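Local atomic coordinates of K5 lyase (Enterobacteria phage k1-5, PDB entry 2X3H), a protein that probably cleaves the K5 capsular polysaccharide of its bacterial host by an eliminative lyase mechanism, as a trimeric phage tail spike. Residues Q91-I96 and Y110-G115; V132-R137 and S161-S166; A151-Q156 and N177-G182; F239-L244 and Q262-N267; A291-G296 and H319-E324. All blocks are in the same frame, centred on the assembly; numbering follows the deposited sequence.

Contact 1. Residues Q91-I96 and Y110-G115; sequences QKAVTI and YCNLDG. Unlike the reference sequence in segment 91-96: Ile96 (reference Val).
The carbonyl oxygen Val94 O is approached by three groups. Asp114 N gives it a hydrogen bond of 2.9 Å, a bridging water donates to it at 2.8 Å, and Leu113 CA lends a weaker C-H contact. These bonds join two short parallel strands on successive coils at the N-terminal end of the parallel beta-helix, a fold shared by many phage tail spikes and polysaccharide lyases. Val94 N to Asn112 O and Ile96 N to Asp114 O continue the pairing on either side, and the same water also donates to Asn112 OD1, so it bridges Val94 O and the Asn112 amide.

The interior is sealed by branched aliphatic groups, which fill space without needing polar partners. Leu113 has CG anti to the backbone N (chi1 172°), and its CD1 meets Val94 CG1 at 3.9 Å and Ile96 CD1 at 3.6 Å. Helix 81-88 packs on all three residues. On the other face stand Thr95 and Asp114; Asp114 OD1 accepts from Arg116 N and Asn143 ND2, which hold the carboxylate in place. Ala93, small enough to let a neighbour come close, packs on the amide of Asn112, whose ND2 reaches Arg116 O of a second subunit; here the coil also serves the trimer interface.

At the solvent-exposed end Gln91 bends at chi2 (67°) and brings CG and NE2 over one face of the Tyr110 ring, its amide steeply inclined to the ring at 71°. CG makes a CH-pi contact, 4.1 Å from the ring centroid, while NE2 sits toward the rim, 3.1 Å from Tyr110 CE2.

Contact 2. Residues V132-R137 and S161-S166; sequences VFNNPR and SLAGGS. Unlike the reference sequence in segment 132-137: Pro136 (reference Leu).
Strands 132-134 and 161-163 run parallel with their axes 4.8 Å apart and an angle of 20° between them, a slight twist suited to successive coils of a parallel beta-helix. Phe133 holds the pairing by both of its backbone polar groups: its N donates to Ser161 O at 2.9 Å and its O accepts from Ala163 N at 2.8 Å. Asn135 N then binds Ala163 O from above the carbonyl plane, a sign that the regular strand is ending. Both chains turn here, Asn135 with positive phi and Ala163 at the centre of an inverse gamma turn. Gly164 and Gly165 carry the chain on from Ala163 at backbone angles that only glycine takes readily, and pairing resumes where Ser166 N donates to Pro136 O.

Pro136 suits the turn because it has no N-H to satisfy. Its ring carbon CD lies 3.4 Å from Gly164 O, a buried oxygen for which the model holds no hydrogen-bond partner. Within the coil, Phe133 CB touches Leu162 CD2 at 4.1 Å; with CG beside the backbone N (chi1 -61°), the ring brings its edge toward Ser161 O. On the opposite face Val132 CG1 rests against Ala163 CB at 4.3 Å, and Asn134 OD1 approaches the same methyl at 3.3 Å. The small alanine leaves room for both.

Strand 106-108 pairs with the other edge of strand 132-134, at Val132 and Asn134, and strand 186-188 flanks Ser161, Leu162 and Ala163. From the next face of the coil, Val168 of strand 168-178 packs on Pro136 and Leu162.

Contact 3. Residues A151-Q156 and N177-G182; sequences ATDTTQ and NVKGTG
Thr181 OG1 donates a hydrogen bond of 2.6 Å to Gln156 OE1, joining two loops at a corner of the parallel beta-helix. Gln156 leaves the backbone with CG anti to N (chi1 170°), then folds at chi2 (69°); the two side chains cross at about a right angle, and the hydroxyl comes to OE1 from above the amide plane. Thr181 keeps OG1 between its backbone N and carbonyl carbon (chi1 59°), and the hydroxyl also accepts from a water that donates to Thr154 O.

The loop 151-156 is shaped by threonines, whose hydroxyls can replace backbone partners. Thr152 to Thr155 form a type I beta turn; Thr152 OG1 accepts from Thr154 N in an ST turn and pairs with Thr155 OG1 at 2.8 Å. The turn presents Asp153 O and Thr155 O to Gly180 CA, at 3.2 Å and 3.4 Å. A glycine with positive phi fits where carbonyls press so closely, and Thr181 N bonds Thr155 O.

Lys179 is extended beyond CG, its CD 4.0 Å and its NZ 5.3 Å from Asp153 OD1, the latter too far for a salt bridge. A water accepts from Gly180 N and lies 2.8 Å from Asp153 OD1. Lys150 NZ gathers Lys179 O and Thr155 O, Tyr206 holds Gly180 O, and Val178, ending strand 168-178, hydrogen-bonds to Ser205 and Ser207, at and just beyond the end of strand 198-206.

Contact 4. Residues F239-L244 and Q262-N267; sequences FGAVEL and QHVTYN
Val264 O accepts two backbone hydrogen bonds, from Ala241 N at 2.9 Å and from Val242 N at 3.2 Å. The double use arises because both chains turn a corner here, at 241 and at 264-265, as the parallel beta-helix passes from one face to the next. Beyond the corner the parallel pairing is regular: Tyr266 N donates to Val242 O, and Leu244 N to Tyr266 O. Just before it, Gly240 CA lies 3.0 Å from His263 O, a buried oxygen with no hydrogen-bond partner in the model; a glycine with positive phi brings the chain this near, leaving a C-H contact.

Among the side chains, the aromatic pair is a T-shaped (edge-to-face) stack: the edge of Phe239, through CD1 and CE1, is directed at the face of Tyr266 with the planes perpendicular and the centroids 5.2 Å apart. Glu243 and Tyr266 stand on one face of the sheet, and the Phe239 ring reaches the tyrosine from before the corner. Tyr266, with CG anti to its backbone N (chi1 -168°), runs alongside the extended Glu243, whose OE2 comes within 3.6 Å of Tyr266 CD1. Asn267 lies beside Leu244 and sets OD1 3.4 Å from Leu244 CB. Inside, Ala241 CB meets Val264 CG1 at 4.2 Å, with Val256 packed against both.

Main-chain N-H groups thus use Val264 O, Val242 O and Tyr266 O, while Asn267 ND2 ties the coil to Ala295 O on the following one. His263 O is left with a C-H contact, so the corner costs one buried acceptor its hydrogen bond.

Contact 5. Residues A291-G296 and H319-E324; sequences AAVVAG and HGVTVE
Val293 and Val321 lie side by side and point the same way, CB of the first touching CG2 of the second at 3.9 Å. This stacking of like residues on successive coils is a hallmark of the parallel beta-helix, and compact branched side chains pack well in its interior. Each valine has CG1 anti to the backbone N (chi1 172° and -179°), which turns matching branches to each other. Ala295 extends the apolar row, its CB 3.9 Å from Val323 CB. Strands 302-309 and 329-336 pack on the row from other faces of the coils.

Outward from the core come the backbone bonds. Val293 uses both polar groups, its N donating to Gly320 O and its O accepting from Thr322 N at 3.0 Å; Ala295 N follows with a bond of 2.8 Å to Thr322 O. At the corner by Ala292 the pairing is poorer: Ala292 N makes two weak bonds, to His319 O and Gly320 O. Ala291 CB packs on His319 CB at 3.7 Å, and the imidazole leads away from 291-296, its ND1 hydrogen-bonded to Tyr290 O and its NE2 to Arg354 NH1.

On the outer face, Val294 lies beside Thr322, CG1 resting 3.8 Å from OG1. At the far end Glu324 N binds Gly296 O. One water completes the edge, accepting from Gly296 N at 2.9 Å and lying 3.0 Å from Thr322 OG1.

In the fold
Following the chain from the N terminus, each contact closes one loop by bringing a range against its counterpart about one coil later. Contact 1 closes first, beside helix 81-88, and touches contact 2, where Phe133 packs on Tyr110 and Cys111. Contacts 2 and 3 cross: 151-156 lies within the loop that contact 2 closes, and 177-182 comes after it. Contact 3 joins the loop after strand 144-147 to the chain leaving strand 168-178. Contacts 4 and 5 follow in series. Contacts 2 and 4 belong to the same parallel sheet, their centres about 22 Å apart. Contact 5 continues from contact 4 through a probable hydrogen bond from Asn267 N to Val294 O, close to the centre of the chain.

Contact 1. Residues Q91-I96 and Y110-G115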
# COMPACT_ATOMS: atom_id res chain seq x y z
N GLN A 91 6.95 33.45 -27.09
CA GLN A 91 7.85 32.66 -26.25
C GLN A 91 7.90 33.20 -24.82
O GLN A 91 8.68 32.72 -24.00
CB GLN A 91 9.26 32.59 -26.85
CG GLN A 91 9.34 31.85 -28.19
CD GLN A 91 8.60 32.57 -29.31
OE1 GLN A 91 8.84 33.76 -29.57
NE2 GLN A 91 7.71 31.86 -29.98
N LYS A 92 7.06 34.18 -24.52
CA LYS A 92 6.99 34.74 -23.17
C LYS A 92 6.00 33.97 -22.31
O LYS A 92 5.14 33.24 -22.82
CB LYS A 92 6.58 36.21 -23.22
CG LYS A 92 7.62 37.15 -23.81
CD LYS A 92 7.09 38.58 -23.84
CE LYS A 92 8.13 39.55 -24.38
NZ LYS A 92 7.60 40.95 -24.38
N ALA A 93 6.11 34.14 -21.00
CA ALA A 93 5.11 33.60 -20.10
C ALA A 93 3.88 34.49 -20.20
O ALA A 93 3.97 35.70 -20.05
CB ALA A 93 5.65 33.56 -18.67
N VAL A 94 2.73 33.88 -20.45
CA VAL A 94 1.50 34.61 -20.71
C VAL A 94 0.63 34.57 -19.46
O VAL A 94 0.53 33.53 -18.80
CB VAL A 94 0.73 34.00 -21.91
CG1 VAL A 94 -0.61 34.69 -22.14
CG2 VAL A 94 1.57 34.04 -23.19
N THR A 95 0.02 35.71 -19.13
CA THR A 95 -0.94 35.77 -18.03
C THR A 95 -2.29 36.17 -18.59
O THR A 95 -2.42 37.21 -19.25
CB THR A 95 -0.52 36.80 -16.95
OG1 THR A 95 0.74 36.42 -16.36
CG2 THR A 95 -1.59 36.92 -15.85
N ILE A 96 -3.30 35.34 -18.35
CA ILE A 96 -4.66 35.64 -18.76
C ILE A 96 -5.54 35.48 -17.53
O ILE A 96 -5.95 34.38 -17.17
CB ILE A 96 -5.12 34.75 -19.93
CG1 ILE A 96 -4.21 34.96 -21.14
CG2 ILE A 96 -6.56 35.06 -20.31
CD1 ILE A 96 -4.52 34.04 -22.32
N TYR A 110 3.80 26.54 -28.50
CA TYR A 110 4.25 26.97 -27.18
C TYR A 110 3.11 26.98 -26.17
O TYR A 110 1.99 27.35 -26.49
CB TYR A 110 4.88 28.37 -27.24
CG TYR A 110 6.00 28.47 -28.23
CD1 TYR A 110 7.30 28.13 -27.86
CD2 TYR A 110 5.77 28.89 -29.53
CE1 TYR A 110 8.35 28.21 -28.76
CE2 TYR A 110 6.82 28.98 -30.45
CZ TYR A 110 8.10 28.64 -30.05
OH TYR A 110 9.15 28.73 -30.94
N CYS A 111 3.44 26.60 -24.94
CA CYS A 111 2.45 26.51 -23.88
C CYS A 111 3.07 27.03 -22.59
O CYS A 111 3.78 26.31 -21.91
CB CYS A 111 2.02 25.04 -23.71
SG CYS A 111 0.76 24.74 -22.45
N ASN A 112 2.84 28.31 -22.29
CA ASN A 112 3.22 28.87 -20.99
C ASN A 112 2.18 29.90 -20.58
O ASN A 112 2.28 31.09 -20.90
CB ASN A 112 4.63 29.48 -21.00
CG ASN A 112 5.09 29.91 -19.59
OD1 ASN A 112 4.28 30.01 -18.66
ND2 ASN A 112 6.39 30.16 -19.45
N LEU A 113 1.17 29.42 -19.87
CA LEU A 113 -0.01 30.23 -19.56
C LEU A 113 -0.37 30.08 -18.09
O LEU A 113 -0.38 28.96 -17.56
CB LEU A 113 -1.16 29.75 -20.43
CG LEU A 113 -2.56 30.29 -20.19
CD1 LEU A 113 -2.55 31.80 -20.34
CD2 LEU A 113 -3.52 29.64 -21.21
N ASP A 114 -0.65 31.21 -17.44
CA ASP A 114 -1.06 31.23 -16.04
C ASP A 114 -2.31 32.10 -15.94
O ASP A 114 -2.35 33.19 -16.52
CB ASP A 114 0.05 31.82 -15.17
CG ASP A 114 -0.35 31.97 -13.70
OD1 ASP A 114 -1.23 31.22 -13.25
OD2 ASP A 114 0.22 32.83 -13.00
N GLY A 115 -3.33 31.61 -15.24
CA GLY A 115 -4.58 32.35 -15.05
C GLY A 115 -4.76 33.02 -13.69
O GLY A 115 -5.80 33.64 -13.45
O HOH W 1 2.58 32.15 -17.49

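Contact 2. Residues V132-R137 and S161-S166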
# COMPACT_ATOMS: atom_id res chain seq x y z
N VAL A 132 -5.17 23.66 -28.73
CA VAL A 132 -4.32 22.58 -29.22
C VAL A 132 -2.86 23.01 -29.21
O VAL A 132 -2.45 23.95 -29.92
CB VAL A 132 -4.73 22.11 -30.64
CG1 VAL A 132 -3.80 21.01 -31.11
CG2 VAL A 132 -6.18 21.63 -30.65
N PHE A 133 -2.06 22.33 -28.40
CA PHE A 133 -0.63 22.61 -28.30
C PHE A 133 0.14 21.53 -29.04
O PHE A 133 0.07 20.36 -28.68
CB PHE A 133 -0.20 22.74 -26.84
CG PHE A 133 -0.89 23.85 -26.12
CD1 PHE A 133 -0.47 25.17 -26.29
CD2 PHE A 133 -2.01 23.60 -25.34
CE1 PHE A 133 -1.14 26.21 -25.64
CE2 PHE A 133 -2.68 24.63 -24.69
CZ PHE A 133 -2.25 25.94 -24.84
N ASN A 134 0.86 21.93 -30.09
CA ASN A 134 1.51 20.96 -30.95
C ASN A 134 2.97 20.81 -30.59
O ASN A 134 3.77 21.71 -30.81
CB ASN A 134 1.35 21.35 -32.43
CG ASN A 134 -0.06 21.09 -32.96
OD1 ASN A 134 -0.56 19.96 -32.91
ND2 ASN A 134 -0.69 22.13 -33.48
N ASN A 135 3.30 19.67 -30.01
CA ASN A 135 4.69 19.34 -29.65
C ASN A 135 5.43 20.40 -28.85
O ASN A 135 6.58 20.74 -29.18
CB ASN A 135 5.49 18.99 -30.92
CG ASN A 135 5.11 17.66 -31.50
OD1 ASN A 135 4.64 17.58 -32.65
ND2 ASN A 135 5.31 16.60 -30.73
N PRO A 136 4.81 20.92 -27.78
CA PRO A 136 5.55 21.85 -26.94
C PRO A 136 6.79 21.17 -26.36
O PRO A 136 6.71 20.02 -25.91
CB PRO A 136 4.56 22.19 -25.83
CG PRO A 136 3.59 21.04 -25.82
CD PRO A 136 3.46 20.66 -27.27
N ARG A 137 7.92 21.88 -26.40
CA ARG A 137 9.18 21.44 -25.80
C ARG A 137 9.32 22.17 -24.47
O ARG A 137 9.81 23.30 -24.40
CB ARG A 137 10.35 21.80 -26.72
CG ARG A 137 11.70 21.24 -26.29
CD ARG A 137 11.97 19.92 -26.99
NE ARG A 137 13.39 19.71 -27.26
CZ ARG A 137 13.86 18.93 -28.23
NH1 ARG A 137 13.02 18.29 -29.04
NH2 ARG A 137 15.17 18.80 -28.40
N SER A 161 -5.66 19.94 -25.74
CA SER A 161 -4.89 18.85 -26.36
C SER A 161 -3.40 19.15 -26.29
O SER A 161 -2.95 20.24 -26.67
CB SER A 161 -5.29 18.67 -27.83
OG SER A 161 -6.66 18.38 -27.98
N LEU A 162 -2.64 18.18 -25.80
CA LEU A 162 -1.19 18.16 -25.99
C LEU A 162 -0.93 17.17 -27.12
O LEU A 162 -0.86 15.95 -26.90
CB LEU A 162 -0.47 17.75 -24.71
CG LEU A 162 -0.77 18.61 -23.48
CD1 LEU A 162 -0.02 18.11 -22.24
CD2 LEU A 162 -0.47 20.10 -23.75
N ALA A 163 -0.85 17.70 -28.34
CA ALA A 163 -0.64 16.89 -29.52
C ALA A 163 0.86 16.67 -29.63
O ALA A 163 1.57 17.41 -30.33
CB ALA A 163 -1.18 17.60 -30.76
N GLY A 164 1.35 15.68 -28.90
CA GLY A 164 2.77 15.55 -28.63
C GLY A 164 3.18 16.48 -27.51
O GLY A 164 2.47 17.44 -27.19
N GLY A 165 4.33 16.21 -26.91
CA GLY A 165 4.88 17.14 -25.94
C GLY A 165 5.84 16.46 -24.99
O GLY A 165 5.72 15.26 -24.72
N SER A 166 6.80 17.24 -24.51
CA SER A 166 7.71 16.77 -23.49
C SER A 166 7.78 17.77 -22.35
O SER A 166 7.76 18.99 -22.56
CB SER A 166 9.12 16.55 -24.07
OG SER A 166 9.66 17.74 -24.62

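Contact 3. Residues A151-Q156 and N177-G182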
# COMPACT_ATOMS: atom_id res chain seq x y z
N ALA A 151 -22.74 22.80 -28.49
CA ALA A 151 -24.15 22.88 -28.90
C ALA A 151 -25.04 21.74 -28.37
O ALA A 151 -26.20 21.96 -28.03
CB ALA A 151 -24.26 22.94 -30.43
N THR A 152 -24.50 20.52 -28.33
CA THR A 152 -25.31 19.36 -27.95
C THR A 152 -24.54 18.42 -27.03
O THR A 152 -23.32 18.50 -26.93
CB THR A 152 -25.74 18.53 -29.18
OG1 THR A 152 -24.66 17.68 -29.58
CG2 THR A 152 -26.14 19.41 -30.35
N ASP A 153 -25.29 17.51 -26.40
CA ASP A 153 -24.72 16.47 -25.54
C ASP A 153 -23.99 15.37 -26.32
O ASP A 153 -23.46 14.44 -25.70
CB ASP A 153 -25.82 15.85 -24.68
CG ASP A 153 -26.22 16.72 -23.50
OD1 ASP A 153 -25.32 17.34 -22.88
OD2 ASP A 153 -27.43 16.77 -23.18
N THR A 154 -23.95 15.48 -27.65
CA THR A 154 -23.19 14.53 -28.47
C THR A 154 -22.17 15.23 -29.36
O THR A 154 -21.62 14.63 -30.29
CB THR A 154 -24.11 13.63 -29.33
OG1 THR A 154 -24.94 14.43 -30.17
CG2 THR A 154 -24.98 12.76 -28.43
N THR A 155 -21.90 16.49 -29.06
CA THR A 155 -20.92 17.28 -29.81
C THR A 155 -19.49 16.85 -29.49
O THR A 155 -19.14 16.69 -28.32
CB THR A 155 -21.06 18.78 -29.52
OG1 THR A 155 -22.36 19.24 -29.94
CG2 THR A 155 -19.99 19.57 -30.24
N GLN A 156 -18.67 16.67 -30.53
CA GLN A 156 -17.27 16.22 -30.39
C GLN A 156 -16.30 17.38 -30.19
O GLN A 156 -16.38 18.40 -30.86
CB GLN A 156 -16.86 15.40 -31.61
CG GLN A 156 -15.38 15.07 -31.71
CD GLN A 156 -14.91 14.08 -30.65
OE1 GLN A 156 -15.62 13.14 -30.30
NE2 GLN A 156 -13.69 14.29 -30.15
N ASN A 177 -18.27 22.98 -17.53
CA ASN A 177 -19.31 22.83 -18.54
C ASN A 177 -18.94 21.79 -19.60
O ASN A 177 -19.18 21.96 -20.78
CB ASN A 177 -19.62 24.18 -19.19
CG ASN A 177 -21.04 24.26 -19.71
OD1 ASN A 177 -21.96 23.67 -19.12
ND2 ASN A 177 -21.24 24.99 -20.80
N VAL A 178 -18.32 20.71 -19.15
CA VAL A 178 -17.83 19.68 -20.07
C VAL A 178 -19.00 18.82 -20.54
O VAL A 178 -19.82 18.39 -19.72
CB VAL A 178 -16.78 18.78 -19.37
CG1 VAL A 178 -16.03 17.92 -20.38
CG2 VAL A 178 -15.82 19.64 -18.58
N LYS A 179 -19.07 18.58 -21.85
CA LYS A 179 -20.17 17.83 -22.47
C LYS A 179 -19.73 17.01 -23.68
O LYS A 179 -18.59 17.14 -24.17
CB LYS A 179 -21.28 18.80 -22.94
CG LYS A 179 -21.97 19.58 -21.84
CD LYS A 179 -23.00 20.55 -22.43
CE LYS A 179 -23.54 21.47 -21.33
NZ LYS A 179 -24.57 22.46 -21.82
N GLY A 180 -20.65 16.19 -24.19
CA GLY A 180 -20.46 15.50 -25.46
C GLY A 180 -19.35 14.48 -25.43
O GLY A 180 -19.05 13.90 -24.38
N THR A 181 -18.74 14.26 -26.59
CA THR A 181 -17.66 13.30 -26.70
C THR A 181 -16.32 14.00 -26.80
O THR A 181 -16.21 15.13 -27.31
CB THR A 181 -17.88 12.34 -27.89
OG1 THR A 181 -17.96 13.10 -29.10
CG2 THR A 181 -19.17 11.57 -27.69
N GLY A 182 -15.29 13.33 -26.28
CA GLY A 182 -13.95 13.88 -26.18
C GLY A 182 -13.54 13.98 -24.73
O GLY A 182 -14.22 13.46 -23.84
O HOH W 2 -23.06 15.77 -22.57
O HOH W 3 -19.89 12.81 -31.15

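Contact 4. Residues F239-L244 and Q262-N267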
# COMPACT_ATOMS: atom_id res chain seq x y z
N PHE A 239 -14.81 6.84 -20.12
CA PHE A 239 -13.38 6.91 -19.82
C PHE A 239 -13.02 7.56 -18.49
O PHE A 239 -11.84 7.70 -18.14
CB PHE A 239 -12.61 7.45 -21.03
CG PHE A 239 -12.83 6.63 -22.25
CD1 PHE A 239 -12.33 5.34 -22.33
CD2 PHE A 239 -13.62 7.09 -23.29
CE1 PHE A 239 -12.55 4.55 -23.42
CE2 PHE A 239 -13.85 6.30 -24.41
CZ PHE A 239 -13.30 5.03 -24.47
N GLY A 240 -14.05 7.95 -17.75
CA GLY A 240 -13.90 8.28 -16.33
C GLY A 240 -13.01 9.48 -16.01
O GLY A 240 -12.99 10.47 -16.76
N ALA A 241 -12.32 9.39 -14.88
CA ALA A 241 -11.48 10.47 -14.38
C ALA A 241 -10.09 10.48 -15.04
O ALA A 241 -9.60 11.52 -15.44
CB ALA A 241 -11.35 10.40 -12.85
N VAL A 242 -9.47 9.30 -15.13
CA VAL A 242 -8.16 9.17 -15.75
C VAL A 242 -8.13 7.92 -16.62
O VAL A 242 -8.33 6.81 -16.12
CB VAL A 242 -7.01 9.06 -14.71
CG1 VAL A 242 -5.67 8.82 -15.42
CG2 VAL A 242 -6.94 10.33 -13.86
N GLU A 243 -7.87 8.10 -17.91
CA GLU A 243 -7.59 6.97 -18.80
C GLU A 243 -6.11 6.94 -19.22
O GLU A 243 -5.56 7.97 -19.62
CB GLU A 243 -8.48 6.99 -20.06
CG GLU A 243 -8.04 5.88 -21.02
CD GLU A 243 -8.86 5.69 -22.30
OE1 GLU A 243 -9.51 6.65 -22.78
OE2 GLU A 243 -8.82 4.56 -22.84
N LEU A 244 -5.48 5.77 -19.10
CA LEU A 244 -4.21 5.49 -19.77
C LEU A 244 -4.56 4.64 -20.98
O LEU A 244 -5.38 3.72 -20.88
CB LEU A 244 -3.27 4.70 -18.85
CG LEU A 244 -2.81 5.37 -17.56
CD1 LEU A 244 -1.91 4.42 -16.77
CD2 LEU A 244 -2.12 6.73 -17.81
N GLN A 262 -18.73 6.56 -14.79
CA GLN A 262 -19.01 5.16 -15.16
C GLN A 262 -17.91 4.25 -14.59
O GLN A 262 -18.20 3.22 -13.98
CB GLN A 262 -19.13 4.96 -16.67
CG GLN A 262 -19.63 3.58 -17.05
CD GLN A 262 -19.90 3.44 -18.54
OE1 GLN A 262 -20.05 4.44 -19.24
NE2 GLN A 262 -19.97 2.19 -19.03
N HIS A 263 -16.67 4.67 -14.82
CA HIS A 263 -15.45 4.04 -14.30
C HIS A 263 -14.61 5.20 -13.76
O HIS A 263 -14.76 6.34 -14.22
CB HIS A 263 -14.65 3.37 -15.42
CG HIS A 263 -15.46 2.53 -16.37
ND1 HIS A 263 -15.99 1.30 -16.03
CD2 HIS A 263 -15.77 2.72 -17.68
CE1 HIS A 263 -16.61 0.79 -17.08
NE2 HIS A 263 -16.50 1.63 -18.09
N VAL A 264 -13.76 4.94 -12.76
CA VAL A 264 -12.90 6.01 -12.26
C VAL A 264 -11.54 6.07 -12.96
O VAL A 264 -11.20 7.11 -13.53
CB VAL A 264 -12.76 6.00 -10.71
CG1 VAL A 264 -11.88 7.18 -10.25
CG2 VAL A 264 -14.13 6.14 -10.10
N THR A 265 -10.77 4.98 -12.93
CA THR A 265 -9.59 4.86 -13.80
C THR A 265 -9.82 3.76 -14.83
O THR A 265 -10.49 2.75 -14.55
CB THR A 265 -8.29 4.61 -13.02
OG1 THR A 265 -8.30 3.31 -12.43
CG2 THR A 265 -8.10 5.66 -11.93
N TYR A 266 -9.28 3.97 -16.03
CA TYR A 266 -9.57 3.11 -17.16
C TYR A 266 -8.30 2.91 -17.97
O TYR A 266 -7.65 3.89 -18.35
CB TYR A 266 -10.65 3.78 -18.04
CG TYR A 266 -11.26 2.86 -19.08
CD1 TYR A 266 -10.64 2.68 -20.32
CD2 TYR A 266 -12.43 2.17 -18.82
CE1 TYR A 266 -11.18 1.83 -21.28
CE2 TYR A 266 -12.99 1.32 -19.77
CZ TYR A 266 -12.36 1.15 -21.00
OH TYR A 266 -12.91 0.30 -21.94
N ASN A 267 -7.92 1.65 -18.22
CA ASN A 267 -6.81 1.35 -19.12
C ASN A 267 -7.36 0.78 -20.41
O ASN A 267 -7.93 -0.31 -20.42
CB ASN A 267 -5.86 0.33 -18.49
CG ASN A 267 -5.04 0.92 -17.38
OD1 ASN A 267 -4.92 2.14 -17.27
ND2 ASN A 267 -4.46 0.07 -16.53

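Contact 5. Residues A291-G296 and H319-E324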
# COMPACT_ATOMS: atom_id res chain seq x y z
N ALA A 291 -17.60 0.31 -12.56
CA ALA A 291 -16.40 -0.19 -11.87
C ALA A 291 -15.55 0.95 -11.35
O ALA A 291 -15.55 2.05 -11.91
CB ALA A 291 -15.59 -1.05 -12.80
N ALA A 292 -14.82 0.70 -10.27
CA ALA A 292 -13.83 1.68 -9.82
C ALA A 292 -12.66 1.73 -10.79
O ALA A 292 -12.28 2.81 -11.27
CB ALA A 292 -13.33 1.37 -8.40
N VAL A 293 -12.11 0.56 -11.11
CA VAL A 293 -10.88 0.48 -11.91
C VAL A 293 -11.03 -0.57 -12.98
O VAL A 293 -11.38 -1.72 -12.70
CB VAL A 293 -9.67 0.10 -11.01
CG1 VAL A 293 -8.44 -0.18 -11.87
CG2 VAL A 293 -9.39 1.19 -10.00
N VAL A 294 -10.76 -0.18 -14.23
CA VAL A 294 -10.69 -1.13 -15.33
C VAL A 294 -9.20 -1.26 -15.66
O VAL A 294 -8.60 -0.34 -16.24
CB VAL A 294 -11.49 -0.63 -16.56
CG1 VAL A 294 -11.29 -1.56 -17.75
CG2 VAL A 294 -13.00 -0.48 -16.23
N ALA A 295 -8.58 -2.36 -15.21
CA ALA A 295 -7.13 -2.55 -15.34
C ALA A 295 -6.71 -2.80 -16.80
O ALA A 295 -5.56 -2.58 -17.16
CB ALA A 295 -6.64 -3.71 -14.44
N GLY A 296 -7.65 -3.28 -17.62
CA GLY A 296 -7.40 -3.47 -19.05
C GLY A 296 -6.70 -4.77 -19.43
O GLY A 296 -6.58 -5.73 -18.63
N HIS A 319 -18.96 -3.30 -9.78
CA HIS A 319 -17.62 -3.93 -9.78
C HIS A 319 -16.60 -3.12 -9.00
O HIS A 319 -16.64 -1.89 -8.98
CB HIS A 319 -17.07 -4.08 -11.21
CG HIS A 319 -17.90 -4.94 -12.11
ND1 HIS A 319 -19.05 -4.49 -12.73
CD2 HIS A 319 -17.71 -6.21 -12.54
CE1 HIS A 319 -19.53 -5.45 -13.51
NE2 HIS A 319 -18.74 -6.51 -13.39
N GLY A 320 -15.63 -3.83 -8.40
CA GLY A 320 -14.49 -3.18 -7.76
C GLY A 320 -13.45 -2.92 -8.84
O GLY A 320 -13.37 -1.81 -9.38
N VAL A 321 -12.69 -3.97 -9.17
CA VAL A 321 -11.68 -3.90 -10.24
C VAL A 321 -11.92 -5.02 -11.26
O VAL A 321 -12.23 -6.15 -10.90
CB VAL A 321 -10.24 -4.04 -9.66
CG1 VAL A 321 -9.19 -3.94 -10.77
CG2 VAL A 321 -9.98 -2.99 -8.58
N THR A 322 -11.80 -4.69 -12.55
CA THR A 322 -11.83 -5.70 -13.59
C THR A 322 -10.45 -5.76 -14.22
O THR A 322 -9.72 -4.76 -14.25
CB THR A 322 -12.90 -5.43 -14.67
OG1 THR A 322 -12.43 -4.41 -15.57
CG2 THR A 322 -14.23 -4.99 -14.02
N VAL A 323 -10.06 -6.94 -14.68
CA VAL A 323 -8.77 -7.07 -15.34
C VAL A 323 -8.87 -8.11 -16.44
O VAL A 323 -9.46 -9.19 -16.23
CB VAL A 323 -7.64 -7.43 -14.33
CG1 VAL A 323 -7.98 -8.72 -13.58
CG2 VAL A 323 -6.28 -7.55 -15.04
N GLU A 324 -8.30 -7.79 -17.60
CA GLU A 324 -8.34 -8.70 -18.75
C GLU A 324 -6.95 -9.25 -19.11
O GLU A 324 -6.82 -10.28 -19.79
CB GLU A 324 -8.92 -7.98 -19.96
CG GLU A 324 -9.29 -8.91 -21.10
CD GLU A 324 -10.25 -8.25 -22.08
OE1 GLU A 324 -10.54 -7.04 -21.92
OE2 GLU A 324 -10.70 -8.96 -23.01
O HOH W 4 -10.06 -4.84 -17.40